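Long-range contact in mannonate dehydratase (PDB 3BDK), which probably catalyses the dehydration of D-mannonate to 2-dehydro-3-deoxy-D-gluconate, with iron(II) or manganese(II) as cofactor: residues L136-A148 with H331-G344. Numbering follows the deposited sequence.
With DNO (D-mannose), chain C.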
ATOM      1  N   LEU A 136       6.448   6.860 -21.930  1.00 35.38           N
ATOM      2  CA  LEU A 136       6.649   5.794 -20.960  1.00 34.95           C
ATOM      3  C   LEU A 136       7.417   6.232 -19.726  1.00 34.90           C
ATOM      4  O   LEU A 136       7.859   5.393 -18.922  1.00 34.68           O
ATOM      5  CB  LEU A 136       7.358   4.601 -21.609  1.00 35.00           C
ATOM      6  CG  LEU A 136       6.836   4.066 -22.950  1.00 35.03           C
ATOM      7  CD1 LEU A 136       7.736   2.936 -23.407  1.00 36.29           C
ATOM      8  CD2 LEU A 136       5.405   3.591 -22.876  1.00 32.14           C
ATOM      9  N   HIS A 137       7.556   7.542 -19.573  1.00 34.67           N
ATOM     10  CA  HIS A 137       8.091   8.157 -18.359  1.00 34.82           C
ATOM     11  C   HIS A 137       7.511   9.560 -18.279  1.00 34.37           C
ATOM     12  O   HIS A 137       8.263  10.545 -18.292  1.00 34.84           O
ATOM     13  CB  HIS A 137       9.621   8.265 -18.416  1.00 35.03           C
ATOM     14  CG  HIS A 137      10.312   6.971 -18.711  1.00 37.77           C
ATOM     15  ND1 HIS A 137      10.307   5.901 -17.835  1.00 40.03           N
ATOM     16  CD2 HIS A 137      11.024   6.570 -19.791  1.00 39.28           C
ATOM     17  CE1 HIS A 137      10.985   4.899 -18.365  1.00 40.16           C
ATOM     18  NE2 HIS A 137      11.427   5.277 -19.554  1.00 40.78           N
ATOM     19  N   HIS A 138       6.185   9.668 -18.234  1.00 33.26           N
ATOM     20  CA  HIS A 138       5.568  10.989 -18.170  1.00 32.71           C
ATOM     21  C   HIS A 138       5.579  11.439 -16.724  1.00 32.62           C
ATOM     22  O   HIS A 138       5.198  10.656 -15.845  1.00 32.99           O
ATOM     23  CB  HIS A 138       4.138  10.975 -18.717  1.00 32.31           C
ATOM     24  CG  HIS A 138       3.694  12.293 -19.275  1.00 31.09           C
ATOM     25  ND1 HIS A 138       4.355  12.926 -20.303  1.00 29.61           N
ATOM     26  CD2 HIS A 138       2.650  13.093 -18.955  1.00 30.51           C
ATOM     27  CE1 HIS A 138       3.749  14.064 -20.585  1.00 30.41           C
ATOM     28  NE2 HIS A 138       2.703  14.185 -19.787  1.00 31.01           N
ATOM     29  N   PRO A 139       6.055  12.676 -16.465  1.00 31.97           N
ATOM     30  CA  PRO A 139       6.127  13.198 -15.077  1.00 31.57           C
ATOM     31  C   PRO A 139       4.775  13.350 -14.391  1.00 31.00           C
ATOM     32  O   PRO A 139       3.808  13.750 -15.018  1.00 31.08           O
ATOM     33  CB  PRO A 139       6.816  14.582 -15.226  1.00 31.00           C
ATOM     34  CG  PRO A 139       7.504  14.530 -16.597  1.00 31.90           C
ATOM     35  CD  PRO A 139       6.603  13.627 -17.452  1.00 31.46           C
ATOM     36  N   LEU A 140       4.732  12.995 -13.109  1.00 30.74           N
ATOM     37  CA  LEU A 140       3.601  13.278 -12.221  1.00 30.39           C
ATOM     38  C   LEU A 140       3.987  14.413 -11.240  1.00 29.83           C
ATOM     39  O   LEU A 140       5.176  14.673 -11.036  1.00 30.13           O
ATOM     40  CB  LEU A 140       3.178  12.001 -11.467  1.00 30.13           C
ATOM     41  CG  LEU A 140       2.403  10.956 -12.288  1.00 30.14           C
ATOM     42  CD1 LEU A 140       2.441   9.597 -11.627  1.00 28.88           C
ATOM     43  CD2 LEU A 140       0.972  11.358 -12.502  1.00 29.57           C
ATOM     44  N   PRO A 141       2.986  15.106 -10.653  1.00 29.42           N
ATOM     45  CA  PRO A 141       3.192  16.168  -9.655  1.00 28.85           C
ATOM     46  C   PRO A 141       4.143  15.833  -8.520  1.00 29.08           C
ATOM     47  O   PRO A 141       4.856  16.721  -8.063  1.00 29.67           O
ATOM     48  CB  PRO A 141       1.800  16.389  -9.100  1.00 28.35           C
ATOM     49  CG  PRO A 141       0.932  16.126 -10.254  1.00 28.85           C
ATOM     50  CD  PRO A 141       1.551  14.938 -10.951  1.00 29.31           C
ATOM     51  N   ASP A 142       4.174  14.589  -8.057  1.00 28.77           N
ATOM     52  CA  ASP A 142       5.055  14.259  -6.938  1.00 28.82           C
ATOM     53  C   ASP A 142       6.503  13.952  -7.359  1.00 29.34           C
ATOM     54  O   ASP A 142       7.331  13.558  -6.514  1.00 29.07           O
ATOM     55  CB  ASP A 142       4.462  13.145  -6.048  1.00 28.17           C
ATOM     56  CG  ASP A 142       4.360  11.797  -6.758  1.00 27.43           C
ATOM     57  OD1 ASP A 142       4.973  11.621  -7.823  1.00 25.26           O
ATOM     58  OD2 ASP A 142       3.652  10.904  -6.248  1.00 27.58           O
ATOM     59  N   GLY A 143       6.798  14.113  -8.659  1.00 29.74           N
ATOM     60  CA  GLY A 143       8.162  13.870  -9.197  1.00 29.47           C
ATOM     61  C   GLY A 143       8.420  12.454  -9.714  1.00 29.62           C
ATOM     62  O   GLY A 143       9.407  12.232 -10.418  1.00 29.58           O
ATOM     63  N   SER A 144       7.540  11.496  -9.372  1.00 29.35           N
ATOM     64  CA  SER A 144       7.551  10.123  -9.957  1.00 28.69           C
ATOM     65  C   SER A 144       7.141  10.181 -11.418  1.00 28.52           C
ATOM     66  O   SER A 144       6.771  11.257 -11.900  1.00 29.25           O
ATOM     67  CB  SER A 144       6.612   9.188  -9.201  1.00 28.46           C
ATOM     68  OG  SER A 144       5.253   9.504  -9.431  1.00 28.99           O
ATOM     69  N   THR A 145       7.209   9.058 -12.135  1.00 27.91           N
ATOM     70  CA  THR A 145       6.812   9.049 -13.558  1.00 27.26           C
ATOM     71  C   THR A 145       5.885   7.890 -13.899  1.00 27.21           C
ATOM     72  O   THR A 145       5.915   6.851 -13.236  1.00 27.02           O
ATOM     73  CB  THR A 145       8.021   8.983 -14.517  1.00 27.51           C
ATOM     74  OG1 THR A 145       8.616   7.682 -14.454  1.00 28.04           O
ATOM     75  CG2 THR A 145       9.063  10.052 -14.204  1.00 27.65           C
ATOM     76  N   SER A 146       5.067   8.055 -14.938  1.00 27.32           N
ATOM     77  CA  SER A 146       4.091   7.020 -15.305  1.00 27.95           C
ATOM     78  C   SER A 146       3.730   7.035 -16.796  1.00 28.79           C
ATOM     79  O   SER A 146       4.052   7.979 -17.518  1.00 29.44           O
ATOM     80  CB  SER A 146       2.823   7.144 -14.462  1.00 27.87           C
ATOM     81  OG  SER A 146       2.043   8.254 -14.895  1.00 26.71           O
ATOM     82  N   LEU A 147       3.076   5.979 -17.259  1.00 29.42           N
ATOM     83  CA  LEU A 147       2.732   5.868 -18.670  1.00 29.97           C
ATOM     84  C   LEU A 147       1.597   6.825 -18.998  1.00 30.46           C
ATOM     85  O   LEU A 147       0.648   6.978 -18.229  1.00 29.85           O
ATOM     86  CB  LEU A 147       2.295   4.444 -19.015  1.00 29.79           C
ATOM     87  CG  LEU A 147       3.031   3.251 -18.425  1.00 29.72           C
ATOM     88  CD1 LEU A 147       2.390   1.984 -18.941  1.00 31.19           C
ATOM     89  CD2 LEU A 147       4.484   3.275 -18.837  1.00 29.08           C
ATOM     90  N   ALA A 148       1.690   7.459 -20.156  1.00 31.13           N
ATOM     91  CA  ALA A 148       0.658   8.359 -20.567  1.00 31.91           C
ATOM     92  C   ALA A 148       0.434   8.170 -22.046  1.00 33.25           C
ATOM     93  O   ALA A 148       1.373   7.891 -22.799  1.00 33.81           O
ATOM     94  CB  ALA A 148       1.045   9.793 -20.250  1.00 31.01           C
ATOM     95  N   HIS A 331      -0.473  -1.700 -13.775  1.00 42.99           N
ATOM     96  CA  HIS A 331       0.756  -0.918 -13.845  1.00 42.52           C
ATOM     97  C   HIS A 331       0.965  -0.103 -12.573  1.00 41.43           C
ATOM     98  O   HIS A 331       0.005   0.269 -11.898  1.00 41.44           O
ATOM     99  CB  HIS A 331       0.732   0.008 -15.063  1.00 42.96           C
ATOM    100  CG  HIS A 331       0.354  -0.681 -16.338  1.00 44.03           C
ATOM    101  ND1 HIS A 331      -0.840  -1.349 -16.496  1.00 46.18           N
ATOM    102  CD2 HIS A 331       1.014  -0.803 -17.514  1.00 44.38           C
ATOM    103  CE1 HIS A 331      -0.901  -1.855 -17.716  1.00 46.97           C
ATOM    104  NE2 HIS A 331       0.212  -1.538 -18.353  1.00 46.68           N
ATOM    105  N   GLY A 332       2.225   0.169 -12.251  1.00 39.99           N
ATOM    106  CA  GLY A 332       2.559   1.161 -11.246  1.00 38.52           C
ATOM    107  C   GLY A 332       3.457   2.256 -11.788  1.00 37.73           C
ATOM    108  O   GLY A 332       4.019   2.130 -12.876  1.00 37.88           O
ATOM    109  N   ARG A 333       3.592   3.336 -11.025  1.00 37.09           N
ATOM    110  CA  ARG A 333       4.555   4.383 -11.343  1.00 37.07           C
ATOM    111  C   ARG A 333       5.985   3.865 -11.249  1.00 37.34           C
ATOM    112  O   ARG A 333       6.250   2.864 -10.582  1.00 37.46           O
ATOM    113  CB  ARG A 333       4.367   5.584 -10.412  1.00 36.58           C
ATOM    114  CG  ARG A 333       2.964   6.168 -10.428  1.00 35.59           C
ATOM    115  CD  ARG A 333       2.431   6.362  -9.018  1.00 33.62           C
ATOM    116  NE  ARG A 333       3.130   7.432  -8.311  1.00 32.66           N
ATOM    117  CZ  ARG A 333       3.599   7.325  -7.072  1.00 30.57           C
ATOM    118  NH1 ARG A 333       3.445   6.194  -6.397  1.00 24.76           N
ATOM    119  NH2 ARG A 333       4.223   8.350  -6.506  1.00 28.88           N
ATOM    120  N   ARG A 334       6.903   4.552 -11.920  1.00 37.67           N
ATOM    121  CA  ARG A 334       8.329   4.361 -11.681  1.00 38.96           C
ATOM    122  C   ARG A 334       8.810   5.206 -10.507  1.00 38.42           C
ATOM    123  O   ARG A 334       9.049   6.405 -10.649  1.00 38.25           O
ATOM    124  CB  ARG A 334       9.133   4.701 -12.938  1.00 39.00           C
ATOM    125  CG  ARG A 334      10.595   4.293 -12.869  1.00 41.54           C
ATOM    126  CD  ARG A 334      11.345   4.713 -14.123  1.00 41.94           C
ATOM    127  NE  ARG A 334      10.904   3.969 -15.299  1.00 50.20           N
ATOM    128  CZ  ARG A 334      11.015   2.651 -15.434  1.00 53.22           C
ATOM    129  NH1 ARG A 334      11.556   1.927 -14.464  1.00 55.11           N
ATOM    130  NH2 ARG A 334      10.588   2.058 -16.540  1.00 52.86           N
ATOM    131  N   ILE A 335       8.950   4.572  -9.347  1.00 38.57           N
ATOM    132  CA  ILE A 335       9.470   5.250  -8.158  1.00 38.95           C
ATOM    133  C   ILE A 335      10.663   4.530  -7.516  1.00 39.81           C
ATOM    134  O   ILE A 335      10.851   3.326  -7.701  1.00 40.12           O
ATOM    135  CB  ILE A 335       8.381   5.598  -7.092  1.00 38.38           C
ATOM    136  CG1 ILE A 335       8.208   4.486  -6.049  1.00 38.38           C
ATOM    137  CG2 ILE A 335       7.064   6.028  -7.736  1.00 38.42           C
ATOM    138  CD1 ILE A 335       7.381   3.361  -6.439  1.00 37.36           C
ATOM    139  N   TRP A 336      11.458   5.303  -6.771  1.00 40.49           N
ATOM    140  CA  TRP A 336      12.557   4.806  -5.948  1.00 41.33           C
ATOM    141  C   TRP A 336      13.687   4.166  -6.751  1.00 42.87           C
ATOM    142  O   TRP A 336      14.243   3.158  -6.327  1.00 42.27           O
ATOM    143  CB  TRP A 336      12.073   3.820  -4.878  1.00 39.86           C
ATOM    144  CG  TRP A 336      10.932   4.258  -4.047  1.00 38.39           C
ATOM    145  CD1 TRP A 336      10.533   5.537  -3.792  1.00 37.24           C
ATOM    146  CD2 TRP A 336      10.050   3.406  -3.302  1.00 37.94           C
ATOM    147  NE1 TRP A 336       9.442   5.536  -2.955  1.00 36.70           N
ATOM    148  CE2 TRP A 336       9.125   4.240  -2.639  1.00 36.85           C
ATOM    149  CE3 TRP A 336       9.944   2.015  -3.147  1.00 36.03           C
ATOM    150  CZ2 TRP A 336       8.102   3.733  -1.847  1.00 36.80           C
ATOM    151  CZ3 TRP A 336       8.937   1.512  -2.361  1.00 36.45           C
ATOM    152  CH2 TRP A 336       8.023   2.369  -1.721  1.00 37.87           C
ATOM    153  N   GLY A 337      14.003   4.758  -7.903  1.00 44.97           N
ATOM    154  CA  GLY A 337      15.118   4.317  -8.736  1.00 47.70           C
ATOM    155  C   GLY A 337      14.951   2.951  -9.383  1.00 49.76           C
ATOM    156  O   GLY A 337      15.937   2.354  -9.840  1.00 49.82           O
ATOM    157  N   ASP A 338      13.711   2.457  -9.421  1.00 51.72           N
ATOM    158  CA  ASP A 338      13.369   1.203 -10.107  1.00 53.92           C
ATOM    159  C   ASP A 338      13.807   1.206 -11.574  1.00 55.35           C
ATOM    160  O   ASP A 338      13.419   2.099 -12.340  1.00 55.30           O
ATOM    161  CB  ASP A 338      11.871   0.923 -10.005  1.00 53.88           C
ATOM    162  CG  ASP A 338      11.573  -0.550  -9.873  1.00 54.57           C
ATOM    163  OD1 ASP A 338      12.311  -1.347 -10.498  1.00 55.05           O
ATOM    164  OD2 ASP A 338      10.617  -0.913  -9.143  1.00 54.17           O
ATOM    165  N   GLN A 339      14.634   0.216 -11.940  1.00 57.41           N
ATOM    166  CA  GLN A 339      15.320   0.169 -13.255  1.00 59.25           C
ATOM    167  C   GLN A 339      14.587  -0.685 -14.286  1.00 59.97           C
ATOM    168  O   GLN A 339      14.746  -0.474 -15.505  1.00 59.84           O
ATOM    169  CB  GLN A 339      16.768  -0.305 -13.108  1.00 59.56           C
ATOM    170  CG  GLN A 339      17.752   0.808 -12.712  1.00 61.93           C
ATOM    171  CD  GLN A 339      18.940   0.288 -11.903  1.00 63.94           C
ATOM    172  OE1 GLN A 339      19.630  -0.644 -12.324  1.00 65.39           O
ATOM    173  NE2 GLN A 339      19.179   0.888 -10.733  1.00 63.76           N
ATOM    174  N   THR A 340      13.811  -1.651 -13.772  1.00 60.62           N
ATOM    175  CA  THR A 340      12.782  -2.404 -14.516  1.00 61.40           C
ATOM    176  C   THR A 340      12.175  -1.632 -15.702  1.00 61.76           C
ATOM    177  O   THR A 340      11.486  -0.613 -15.509  1.00 61.96           O
ATOM    178  CB  THR A 340      11.616  -2.739 -13.586  1.00 61.50           C
ATOM    179  OG1 THR A 340      11.344  -1.584 -12.768  1.00 61.71           O
ATOM    180  CG2 THR A 340      11.933  -3.948 -12.714  1.00 60.51           C
ATOM    181  N   LYS A 341      12.406  -2.124 -16.919  1.00 61.80           N
ATOM    182  CA  LYS A 341      12.057  -1.338 -18.105  1.00 61.74           C
ATOM    183  C   LYS A 341      10.813  -1.827 -18.852  1.00 61.17           C
ATOM    184  O   LYS A 341      10.294  -1.119 -19.717  1.00 61.42           O
ATOM    185  CB  LYS A 341      13.270  -1.186 -19.034  1.00 62.21           C
ATOM    186  CG  LYS A 341      13.403   0.205 -19.662  1.00 62.99           C
ATOM    187  CD  LYS A 341      14.865   0.543 -20.004  1.00 63.62           C
ATOM    188  CE  LYS A 341      14.996   1.945 -20.598  1.00 63.66           C
ATOM    189  NZ  LYS A 341      14.411   3.022 -19.722  1.00 64.25           N
ATOM    190  N   THR A 342      10.331  -3.020 -18.520  1.00 60.25           N
ATOM    191  CA  THR A 342       9.005  -3.454 -18.968  1.00 59.56           C
ATOM    192  C   THR A 342       7.929  -2.443 -18.502  1.00 58.75           C
ATOM    193  O   THR A 342       7.835  -2.167 -17.302  1.00 58.93           O
ATOM    194  CB  THR A 342       8.654  -4.843 -18.404  1.00 59.64           C
ATOM    195  OG1 THR A 342       9.778  -5.718 -18.545  1.00 60.51           O
ATOM    196  CG2 THR A 342       7.432  -5.435 -19.108  1.00 59.45           C
ATOM    197  N   PRO A 343       7.112  -1.908 -19.443  1.00 57.83           N
ATOM    198  CA  PRO A 343       6.095  -0.879 -19.229  1.00 56.55           C
ATOM    199  C   PRO A 343       5.874  -0.387 -17.796  1.00 55.17           C
ATOM    200  O   PRO A 343       6.657   0.440 -17.311  1.00 55.63           O
ATOM    201  CB  PRO A 343       4.856  -1.557 -19.811  1.00 56.81           C
ATOM    202  CG  PRO A 343       5.491  -2.371 -21.066  1.00 57.87           C
ATOM    203  CD  PRO A 343       7.025  -2.348 -20.848  1.00 57.67           C
ATOM    204  N   GLY A 344       4.826  -0.858 -17.128  1.00 53.13           N
ATOM    205  CA  GLY A 344       4.517  -0.364 -15.785  1.00 50.32           C
ATOM    206  C   GLY A 344       4.700  -1.458 -14.770  1.00 48.35           C
ATOM    207  O   GLY A 344       3.893  -1.624 -13.858  1.00 47.86           O
TER
HETATM  208  C1  DNO C 387      -1.075  -3.488 -21.193  1.00 76.00           C
HETATM  209  C2  DNO C 387      -0.651  -4.489 -20.105  1.00 76.10           C
HETATM  210  C3  DNO C 387       0.504  -5.456 -20.515  1.00 76.65           C
HETATM  211  C4  DNO C 387       0.399  -6.362 -21.785  1.00 77.21           C
HETATM  212  C5  DNO C 387      -0.964  -7.027 -22.145  1.00 77.64           C
HETATM  213  C6  DNO C 387      -0.715  -8.335 -22.907  1.00 77.45           C
HETATM  214  O1  DNO C 387      -1.825  -2.550 -20.920  1.00 74.57           O
HETATM  215  O2  DNO C 387      -1.796  -5.204 -19.608  1.00 75.96           O
HETATM  216  O3  DNO C 387       0.772  -6.321 -19.415  1.00 77.21           O
HETATM  217  O4  DNO C 387       0.938  -5.661 -22.914  1.00 76.63           O
HETATM  218  O5  DNO C 387      -1.780  -7.327 -21.002  1.00 77.91           O
HETATM  219  O6  DNO C 387      -0.816  -8.092 -24.313  1.00 76.74           O
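Ser144 OG accepts two weak bonds from Arg333, from NE at 3.2 Å and from NH2 at 3.3 Å, while it donates to Asp142 OD1. That carboxylate oxygen also takes the Ser144 backbone N-H, closing an Asx turn, which holds Asp142 with OD2 2.6 Å from Arg333 NH2, a salt bridge whose hydrogen bond is weak because the N-H points well off the oxygen. The two flat groups are turned 52° apart. Bends at chi2 and chi3 bring the arginine head here, its CG against Leu140 CD1; NH1 continues to Asp349, and NH2 to the carbonyl of Ala41 in the second subunit. Between the hairpin of strands 135-139 and 145-150 and the loop that follows strand 327-328 of the TIM barrel, the backbones meet in one antiparallel bridge, Arg334 N to Thr145 O at 2.8 Å. Beyond it Arg334 runs past His137, its NE at the ring edge, 3.2 Å from CE1, the two planes 51° apart; NH1 and NH2 both grip Thr340 O end-on, fixing the guanidinium within its own loop. Towards the active site, Leu147 CD1 packs 3.4 Å from CD2 of His331, whose ring has D-mannose O1 at its edge, near CE1 and NE2, and whose side chain lies about 4 Å from the manganese ion.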